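Local coordinates for bifunctional protein PutA (Bdellovibrio bacteriovorus, PDB 5UR2) that probably oxidises L-proline to L-glutamate in two steps, combining a flavin-dependent proline dehydrogenase with an NAD-dependent L-glutamate gamma-semialdehyde dehydrogenase, at residues F54-V57 against D58-S62; R221-P224 against V225-G229; K665-E668 against Q669-V672. All coordinates share one frame; numbering follows the deposited sequence.

Interaction 1. Residues F54-V57 against D58-S62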
ATOM      1  N   PHE B  54     -26.833  -0.215  26.819  1.00 36.00           N
ATOM      2  CA  PHE B  54     -26.573   1.095  27.416  1.00 36.61           C
ATOM      3  C   PHE B  54     -26.864   2.233  26.436  1.00 34.85           C
ATOM      4  O   PHE B  54     -27.344   3.297  26.844  1.00 34.36           O
ATOM      5  CB  PHE B  54     -25.122   1.196  27.902  1.00 39.94           C
ATOM      6  CG  PHE B  54     -24.795   0.320  29.091  1.00 42.90           C
ATOM      7  CD1 PHE B  54     -25.701  -0.608  29.582  1.00 43.83           C
ATOM      8  CD2 PHE B  54     -23.575   0.459  29.741  1.00 44.65           C
ATOM      9  CE1 PHE B  54     -25.385  -1.406  30.676  1.00 44.50           C
ATOM     10  CE2 PHE B  54     -23.255  -0.332  30.844  1.00 42.44           C
ATOM     11  CZ  PHE B  54     -24.154  -1.261  31.310  1.00 39.90           C
ATOM     12  N   ARG B  55     -26.573   2.036  25.145  1.00 28.91           N
ATOM     13  CA  ARG B  55     -26.904   3.044  24.143  1.00 31.70           C
ATOM     14  C   ARG B  55     -28.408   3.175  23.974  1.00 30.74           C
ATOM     15  O   ARG B  55     -28.935   4.289  23.847  1.00 30.31           O
ATOM     16  CB  ARG B  55     -26.262   2.686  22.805  1.00 37.94           C
ATOM     17  CG  ARG B  55     -24.757   2.879  22.782  1.00 41.52           C
ATOM     18  CD  ARG B  55     -24.170   2.546  21.424  1.00 37.93           C
ATOM     19  NE  ARG B  55     -22.778   2.983  21.343  1.00 40.39           N
ATOM     20  CZ  ARG B  55     -21.985   2.732  20.312  1.00 33.59           C
ATOM     21  NH1 ARG B  55     -22.456   2.044  19.281  1.00 31.91           N
ATOM     22  NH2 ARG B  55     -20.727   3.157  20.315  1.00 29.83           N
ATOM     23  N   PHE B  56     -29.114   2.047  23.969  1.00 31.87           N
ATOM     24  CA  PHE B  56     -30.566   2.103  23.872  1.00 34.81           C
ATOM     25  C   PHE B  56     -31.146   2.879  25.044  1.00 33.01           C
ATOM     26  O   PHE B  56     -31.968   3.783  24.862  1.00 36.43           O
ATOM     27  CB  PHE B  56     -31.158   0.698  23.846  1.00 28.84           C
ATOM     28  CG  PHE B  56     -32.646   0.695  23.739  1.00 39.81           C
ATOM     29  CD1 PHE B  56     -33.252   0.823  22.502  1.00 45.09           C
ATOM     30  CD2 PHE B  56     -33.445   0.632  24.869  1.00 36.32           C
ATOM     31  CE1 PHE B  56     -34.626   0.841  22.386  1.00 45.40           C
ATOM     32  CE2 PHE B  56     -34.820   0.660  24.761  1.00 41.61           C
ATOM     33  CZ  PHE B  56     -35.414   0.765  23.519  1.00 45.99           C
ATOM     34  N   VAL B  57     -30.696   2.561  26.258  1.00 33.47           N
ATOM     35  CA  VAL B  57     -31.177   3.284  27.430  1.00 34.71           C
ATOM     36  C   VAL B  57     -30.883   4.766  27.282  1.00 32.41           C
ATOM     37  O   VAL B  57     -31.715   5.615  27.624  1.00 38.33           O
ATOM     38  CB  VAL B  57     -30.557   2.692  28.710  1.00 29.71           C
ATOM     39  CG1 VAL B  57     -30.861   3.561  29.924  1.00 30.04           C
ATOM     40  CG2 VAL B  57     -31.090   1.295  28.927  1.00 29.38           C
ATOM     41  N   ASP B  58     -29.701   5.097  26.750  1.00 29.96           N
ATOM     42  CA  ASP B  58     -29.295   6.491  26.575  1.00 36.20           C
ATOM     43  C   ASP B  58     -30.274   7.261  25.692  1.00 35.22           C
ATOM     44  O   ASP B  58     -30.681   8.382  26.025  1.00 37.41           O
ATOM     45  CB  ASP B  58     -27.892   6.543  25.963  1.00 43.81           C
ATOM     46  CG  ASP B  58     -27.418   7.967  25.682  1.00 42.60           C
ATOM     47  OD1 ASP B  58     -27.513   8.798  26.605  1.00 38.03           O
ATOM     48  OD2 ASP B  58     -26.940   8.247  24.553  1.00 44.14           O
ATOM     49  N   VAL B  59     -30.664   6.675  24.560  1.00 32.88           N
ATOM     50  CA  VAL B  59     -31.456   7.422  23.580  1.00 36.36           C
ATOM     51  C   VAL B  59     -32.949   7.423  23.910  1.00 32.92           C
ATOM     52  O   VAL B  59     -33.667   8.333  23.473  1.00 32.67           O
ATOM     53  CB  VAL B  59     -31.216   6.871  22.159  1.00 30.44           C
ATOM     54  CG1 VAL B  59     -31.751   5.460  22.029  1.00 25.92           C
ATOM     55  CG2 VAL B  59     -31.813   7.798  21.092  1.00 33.90           C
ATOM     56  N   LEU B  60     -33.422   6.457  24.704  1.00 31.54           N
ATOM     57  CA  LEU B  60     -34.859   6.263  24.913  1.00 40.31           C
ATOM     58  C   LEU B  60     -35.638   7.530  25.261  1.00 40.27           C
ATOM     59  O   LEU B  60     -36.682   7.770  24.632  1.00 36.10           O
ATOM     60  CB  LEU B  60     -35.086   5.185  25.983  1.00 36.47           C
ATOM     61  CG  LEU B  60     -36.562   4.844  26.189  1.00 42.46           C
ATOM     62  CD1 LEU B  60     -37.206   4.305  24.900  1.00 38.77           C
ATOM     63  CD2 LEU B  60     -36.731   3.865  27.333  1.00 45.96           C
ATOM     64  N   PRO B  61     -35.220   8.373  26.213  1.00 41.51           N
ATOM     65  CA  PRO B  61     -36.063   9.533  26.560  1.00 40.01           C
ATOM     66  C   PRO B  61     -36.137  10.595  25.468  1.00 40.93           C
ATOM     67  O   PRO B  61     -36.963  11.507  25.581  1.00 42.95           O
ATOM     68  CB  PRO B  61     -35.398  10.087  27.829  1.00 34.84           C
ATOM     69  CG  PRO B  61     -33.980   9.686  27.706  1.00 30.23           C
ATOM     70  CD  PRO B  61     -33.978   8.345  27.013  1.00 35.80           C
ATOM     71  N   SER B  62     -35.325  10.506  24.420  1.00 42.36           N
ATOM     72  CA  SER B  62     -35.399  11.445  23.305  1.00 45.06           C
ATOM     73  C   SER B  62     -36.354  10.995  22.203  1.00 47.08           C
ATOM     74  O   SER B  62     -36.540  11.729  21.227  1.00 53.84           O
ATOM     75  CB  SER B  62     -34.000  11.687  22.720  1.00 41.88           C
ATOM     76  OG  SER B  62     -33.175  12.386  23.655  1.00 43.73           O
TER
HETATM   77  O   HOH W   1     -26.972   6.144  22.668  1.00 26.54           O
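In the last turns of helix 47-59 and the 3-10 segment that follows, F54, R55 and F56 pass their carbonyls forward to D58, V59 and L60. D58 N bonds to F54 O and V59 N to R55 O, both at 3.0 Å. L60 N meets F56 O at 3.0 Å. The pattern changes at P61, which has no N-H to offer V57 O: its CD lies 3.6 Å from V57 O instead, and that oxygen takes a weak bond from L60 N at 3.5 Å. A residue without an N-H fits where the i to i+4 bond to V57 O is missing.

This is part of the PutA N-terminal domain, and the apolar side of the turn faces its helices. F56 and L60, one turn apart, meet obliquely with CZ of F56 4.2 Å from CD1 of L60; both reach I106 of helix 103-115, while F54 packs on helix 409-423 of the proline dehydrogenase region. V57 and L60 share V110.

D58 carries much of the polar side, where R55 NH2 also bonds to T974 O of the second subunit. The CG of D58, anti to the backbone N (chi1 177°), holds the carboxylate where one water can donate both to D58 OD2, at 2.8 Å, and to R55 O, at 2.9 Å. R55 O thus receives two donors. D58 OD2 also forms a salt bridge with R910, and OD1 another with R977 of the second subunit.

Interaction 2. Residues R221-P224 against V225-G229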
ATOM      1  N   ARG B 221     -20.731  33.811  39.468  1.00 31.94           N
ATOM      2  CA  ARG B 221     -21.967  33.049  39.354  1.00 32.74           C
ATOM      3  C   ARG B 221     -22.217  32.205  40.593  1.00 32.35           C
ATOM      4  O   ARG B 221     -23.377  32.017  40.981  1.00 28.76           O
ATOM      5  CB  ARG B 221     -21.929  32.165  38.107  1.00 34.06           C
ATOM      6  CG  ARG B 221     -21.610  32.911  36.813  1.00 32.65           C
ATOM      7  CD  ARG B 221     -22.795  33.684  36.289  1.00 35.57           C
ATOM      8  NE  ARG B 221     -22.464  34.508  35.120  1.00 38.63           N
ATOM      9  CZ  ARG B 221     -22.547  34.120  33.850  1.00 29.97           C
ATOM     10  NH1 ARG B 221     -22.936  32.894  33.541  1.00 25.02           N
ATOM     11  NH2 ARG B 221     -22.237  34.970  32.877  1.00 31.26           N
ATOM     12  N   LEU B 222     -21.145  31.713  41.231  1.00 31.63           N
ATOM     13  CA  LEU B 222     -21.266  30.917  42.452  1.00 31.87           C
ATOM     14  C   LEU B 222     -21.598  31.776  43.659  1.00 30.99           C
ATOM     15  O   LEU B 222     -22.321  31.332  44.563  1.00 29.57           O
ATOM     16  CB  LEU B 222     -19.973  30.153  42.734  1.00 34.18           C
ATOM     17  CG  LEU B 222     -19.988  28.641  42.558  1.00 38.85           C
ATOM     18  CD1 LEU B 222     -18.720  28.039  43.164  1.00 37.16           C
ATOM     19  CD2 LEU B 222     -21.225  28.061  43.198  1.00 38.87           C
ATOM     20  N   ARG B 223     -21.068  32.995  43.700  1.00 29.27           N
ATOM     21  CA  ARG B 223     -21.181  33.826  44.895  1.00 34.21           C
ATOM     22  C   ARG B 223     -22.609  33.971  45.411  1.00 25.11           C
ATOM     23  O   ARG B 223     -22.816  33.765  46.615  1.00 28.10           O
ATOM     24  CB  ARG B 223     -20.545  35.200  44.619  1.00 36.05           C
ATOM     25  CG  ARG B 223     -20.448  36.107  45.856  1.00 35.68           C
ATOM     26  CD  ARG B 223     -19.643  37.382  45.571  1.00 33.43           C
ATOM     27  NE  ARG B 223     -18.230  37.118  45.286  1.00 29.20           N
ATOM     28  CZ  ARG B 223     -17.668  37.173  44.078  1.00 30.46           C
ATOM     29  NH1 ARG B 223     -18.382  37.478  42.994  1.00 24.41           N
ATOM     30  NH2 ARG B 223     -16.375  36.926  43.966  1.00 28.48           N
ATOM     31  N   PRO B 224     -23.626  34.285  44.599  1.00 30.11           N
ATOM     32  CA  PRO B 224     -24.985  34.404  45.172  1.00 29.04           C
ATOM     33  C   PRO B 224     -25.518  33.095  45.734  1.00 32.49           C
ATOM     34  O   PRO B 224     -26.307  33.124  46.689  1.00 26.67           O
ATOM     35  CB  PRO B 224     -25.837  34.875  43.985  1.00 32.77           C
ATOM     36  CG  PRO B 224     -24.864  35.298  42.927  1.00 37.69           C
ATOM     37  CD  PRO B 224     -23.624  34.523  43.145  1.00 25.24           C
ATOM     38  N   VAL B 225     -25.125  31.947  45.156  1.00 30.55           N
ATOM     39  CA  VAL B 225     -25.563  30.656  45.688  1.00 28.80           C
ATOM     40  C   VAL B 225     -24.913  30.403  47.040  1.00 31.20           C
ATOM     41  O   VAL B 225     -25.577  29.993  48.003  1.00 25.74           O
ATOM     42  CB  VAL B 225     -25.247  29.508  44.709  1.00 26.52           C
ATOM     43  CG1 VAL B 225     -25.763  28.187  45.277  1.00 24.75           C
ATOM     44  CG2 VAL B 225     -25.817  29.774  43.346  1.00 32.83           C
ATOM     45  N   PHE B 226     -23.596  30.606  47.125  1.00 31.26           N
ATOM     46  CA  PHE B 226     -22.922  30.475  48.411  1.00 24.87           C
ATOM     47  C   PHE B 226     -23.484  31.462  49.423  1.00 30.91           C
ATOM     48  O   PHE B 226     -23.654  31.125  50.599  1.00 32.09           O
ATOM     49  CB  PHE B 226     -21.419  30.677  48.258  1.00 30.39           C
ATOM     50  CG  PHE B 226     -20.675  29.437  47.869  1.00 32.30           C
ATOM     51  CD1 PHE B 226     -21.168  28.591  46.889  1.00 29.42           C
ATOM     52  CD2 PHE B 226     -19.483  29.107  48.496  1.00 37.37           C
ATOM     53  CE1 PHE B 226     -20.481  27.437  46.532  1.00 24.75           C
ATOM     54  CE2 PHE B 226     -18.789  27.951  48.146  1.00 36.73           C
ATOM     55  CZ  PHE B 226     -19.290  27.120  47.159  1.00 26.01           C
ATOM     56  N   ARG B 227     -23.804  32.681  48.982  1.00 30.81           N
ATOM     57  CA  ARG B 227     -24.313  33.680  49.918  1.00 27.79           C
ATOM     58  C   ARG B 227     -25.686  33.286  50.450  1.00 30.75           C
ATOM     59  O   ARG B 227     -25.923  33.307  51.665  1.00 36.54           O
ATOM     60  CB  ARG B 227     -24.371  35.058  49.253  1.00 27.09           C
ATOM     61  CG  ARG B 227     -25.024  36.115  50.156  1.00 31.46           C
ATOM     62  CD  ARG B 227     -25.139  37.487  49.501  1.00 30.91           C
ATOM     63  NE  ARG B 227     -23.837  38.029  49.123  1.00 34.06           N
ATOM     64  CZ  ARG B 227     -23.498  38.370  47.884  1.00 39.42           C
ATOM     65  NH1 ARG B 227     -24.373  38.227  46.892  1.00 42.20           N
ATOM     66  NH2 ARG B 227     -22.289  38.864  47.639  1.00 35.85           N
ATOM     67  N   LEU B 228     -26.605  32.925  49.551  1.00 29.75           N
ATOM     68  CA  LEU B 228     -27.938  32.525  49.988  1.00 28.54           C
ATOM     69  C   LEU B 228     -27.874  31.325  50.924  1.00 32.67           C
ATOM     70  O   LEU B 228     -28.583  31.280  51.936  1.00 34.11           O
ATOM     71  CB  LEU B 228     -28.821  32.224  48.776  1.00 29.03           C
ATOM     72  CG  LEU B 228     -30.240  31.772  49.115  1.00 32.24           C
ATOM     73  CD1 LEU B 228     -30.958  32.902  49.839  1.00 38.97           C
ATOM     74  CD2 LEU B 228     -31.000  31.397  47.848  1.00 29.07           C
ATOM     75  N   GLY B 229     -27.044  30.328  50.595  1.00 30.48           N
ATOM     76  CA  GLY B 229     -26.898  29.190  51.490  1.00 32.94           C
ATOM     77  C   GLY B 229     -26.432  29.602  52.874  1.00 37.14           C
ATOM     78  O   GLY B 229     -26.994  29.177  53.892  1.00 35.89           O
TER
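L222 and F226 meet one turn apart on helix 211-232, the crossover helix of a beta-alpha-beta unit in the proline dehydrogenase barrel, between strands 194-197 and 235-238. Their side is the tightly packed one. L222 CD2 lies 3.5 Å from F226 CE1, approaching the ring obliquely, and L222 CD1 is 3.8 Å from the same carbon. Apolar side chains suit this buried face: F226 also stacks on F268 and touches V236, while L222 reaches L238.

The side carrying R223 and R227 is looser and partly exposed. Both arginines bend at chi3, which brings NH2 of R227 to 3.7 Å from CD of R223, the guanidinium planes 32° apart. Contact is thus made through a methylene, with R223 NE and R227 NH2 5.0 Å apart. Acids would offset the like charges: R223 pairs with D220 and E259, R227 with E261. Long, flexible arginines are well fitted to span from a helix surface to such partners.

P224 lacks an N-H for the turn before, and the helix kinks there. Its carbonyl still takes part: L228 N donates to P224 O at 2.9 Å.

Interaction 3. Residues K665-E668 against Q669-V672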
ATOM      1  N   LYS B 665       5.019  29.344  -3.512  1.00 20.59           N
ATOM      2  CA  LYS B 665       4.398  30.647  -3.711  1.00 22.22           C
ATOM      3  C   LYS B 665       3.321  30.801  -2.645  1.00 24.31           C
ATOM      4  O   LYS B 665       2.178  30.365  -2.839  1.00 23.83           O
ATOM      5  CB  LYS B 665       3.791  30.737  -5.115  1.00 22.08           C
ATOM      6  CG  LYS B 665       3.837  32.118  -5.741  1.00 18.12           C
ATOM      7  CD  LYS B 665       3.070  33.147  -4.939  1.00 21.56           C
ATOM      8  CE  LYS B 665       1.573  32.907  -5.023  1.00 23.59           C
ATOM      9  NZ  LYS B 665       0.785  33.922  -4.259  1.00 26.82           N
ATOM     10  N   PRO B 666       3.631  31.397  -1.505  1.00 22.52           N
ATOM     11  CA  PRO B 666       2.638  31.495  -0.427  1.00 19.16           C
ATOM     12  C   PRO B 666       1.572  32.534  -0.739  1.00 22.33           C
ATOM     13  O   PRO B 666       1.742  33.416  -1.585  1.00 24.14           O
ATOM     14  CB  PRO B 666       3.481  31.923   0.782  1.00 20.12           C
ATOM     15  CG  PRO B 666       4.585  32.777   0.139  1.00 20.04           C
ATOM     16  CD  PRO B 666       4.895  32.084  -1.180  1.00 17.37           C
ATOM     17  N   ALA B 667       0.456  32.420  -0.026  1.00 22.80           N
ATOM     18  CA  ALA B 667      -0.625  33.397  -0.129  1.00 24.61           C
ATOM     19  C   ALA B 667      -0.195  34.764   0.409  1.00 23.53           C
ATOM     20  O   ALA B 667       0.485  34.854   1.433  1.00 30.11           O
ATOM     21  CB  ALA B 667      -1.849  32.892   0.641  1.00 26.36           C
ATOM     22  N   GLU B 668      -0.614  35.840  -0.274  1.00 21.46           N
ATOM     23  CA  GLU B 668      -0.207  37.183   0.144  1.00 24.00           C
ATOM     24  C   GLU B 668      -0.703  37.514   1.548  1.00 30.06           C
ATOM     25  O   GLU B 668      -0.133  38.390   2.214  1.00 31.45           O
ATOM     26  CB  GLU B 668      -0.734  38.251  -0.836  1.00 27.17           C
ATOM     27  CG  GLU B 668      -2.181  38.030  -1.265  1.00 39.87           C
ATOM     28  CD  GLU B 668      -2.690  39.069  -2.253  1.00 52.11           C
ATOM     29  OE1 GLU B 668      -2.123  39.129  -3.364  1.00 56.59           O
ATOM     30  OE2 GLU B 668      -3.654  39.817  -1.925  1.00 53.39           O
ATOM     31  N   GLN B 669      -1.757  36.842   2.008  1.00 25.53           N
ATOM     32  CA  GLN B 669      -2.287  37.116   3.333  1.00 29.53           C
ATOM     33  C   GLN B 669      -1.449  36.499   4.441  1.00 29.97           C
ATOM     34  O   GLN B 669      -1.511  36.972   5.582  1.00 29.01           O
ATOM     35  CB  GLN B 669      -3.723  36.600   3.429  1.00 26.19           C
ATOM     36  CG  GLN B 669      -4.687  37.277   2.474  1.00 23.05           C
ATOM     37  CD  GLN B 669      -4.801  36.575   1.115  1.00 27.15           C
ATOM     38  OE1 GLN B 669      -3.953  35.751   0.737  1.00 23.96           O
ATOM     39  NE2 GLN B 669      -5.858  36.917   0.368  1.00 20.86           N
ATOM     40  N   SER B 670      -0.620  35.504   4.122  1.00 24.90           N
ATOM     41  CA  SER B 670       0.063  34.731   5.144  1.00 19.39           C
ATOM     42  C   SER B 670       1.539  34.500   4.801  1.00 21.53           C
ATOM     43  O   SER B 670       2.123  33.480   5.189  1.00 19.05           O
ATOM     44  CB  SER B 670      -0.676  33.407   5.380  1.00 23.20           C
ATOM     45  OG  SER B 670      -0.793  32.647   4.190  1.00 20.35           O
ATOM     46  N   THR B 671       2.181  35.470   4.146  1.00 20.97           N
ATOM     47  CA  THR B 671       3.578  35.290   3.761  1.00 20.21           C
ATOM     48  C   THR B 671       4.543  35.486   4.930  1.00 18.92           C
ATOM     49  O   THR B 671       5.619  34.878   4.942  1.00 19.53           O
ATOM     50  CB  THR B 671       3.907  36.211   2.590  1.00 24.59           C
ATOM     51  OG1 THR B 671       3.091  35.838   1.470  1.00 23.41           O
ATOM     52  CG2 THR B 671       5.383  36.108   2.204  1.00 25.29           C
ATOM     53  N   VAL B 672       4.189  36.284   5.936  1.00 22.90           N
ATOM     54  CA  VAL B 672       5.025  36.320   7.141  1.00 18.08           C
ATOM     55  C   VAL B 672       5.099  34.938   7.785  1.00 19.64           C
ATOM     56  O   VAL B 672       6.171  34.497   8.225  1.00 24.97           O
ATOM     57  CB  VAL B 672       4.520  37.383   8.135  1.00 18.48           C
ATOM     58  CG1 VAL B 672       5.375  37.389   9.377  1.00 18.41           C
ATOM     59  CG2 VAL B 672       4.542  38.748   7.497  1.00 19.18           C
TER
HETATM   60  O   HOH W   2       2.948  35.847  -1.255  1.00 30.93           O
HETATM   61  O   HOH W   3       1.812  38.336   4.005  1.00 21.14           O
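A667 and T671 face each other across a type I beta turn, A667 to S670, that carries the chain from strand 661-665 of the Rossmann-type sheet into helix 671-684 of the aldehyde dehydrogenase module. K665 folds its long side chain round so that its NZ donates to P666 O at 2.9 Å, from above the carbonyl plane; G696 O is a second acceptor.

P666 lays its ring obliquely against T671, with P666 CG 3.7 Å from T671 OG1, and both side chains rest on F693. A rigid, apolar ring fits this buried place, where its carbonyl also receives a water shared with T671 OG1.

A667 supplies the central acceptor. T671 OG1 donates to A667 O at 2.8 Å and S670 N at 3.0 Å, arriving from opposite faces of the carbonyl plane. T671 can do this because OG1 stands anti to its carbonyl carbon (chi1 -62°), turned back toward the turn. The methyl of A667 touches Q669 OE1 and, from another direction, S670 OG, a spot that suits a small side chain.

E668 places CG 3.5 Å from Q669 OE1, the two side chains crossing with carboxylate and amide 47° apart; the amide nitrogen of Q669 is held by D824. S670 sits at the N-cap position but its side chain makes no capping bond; a second water bridges T671 N, at 2.9 Å, and E668 O, at 2.6 Å, while V672 N is taken by E582.

The threonine hydroxyl thus donates its hydrogen bond to A667 O and accepts one from water, which should fix its rotation and tie the turn to the helix start.

How the interactions relate
Each of the three is a local contact in a different part of the chain: interaction 1 in the N-terminal domain, interaction 2 in the proline dehydrogenase barrel and interaction 3 in the aldehyde dehydrogenase module. Their centres are about 35 Å apart for interactions 1 and 2, and 50 Å or more from either to interaction 3. Interaction 1 is the most buried and alone meets the second subunit. The other two are partly buried. Interactions 1 and 2 rest on helical backbone bonds and a phenylalanine-leucine pair, but their charged sides differ: an acid among arginines against arginines among acids. Interaction 3 adds a side-chain hydroxyl and two waters to one backbone turn bond.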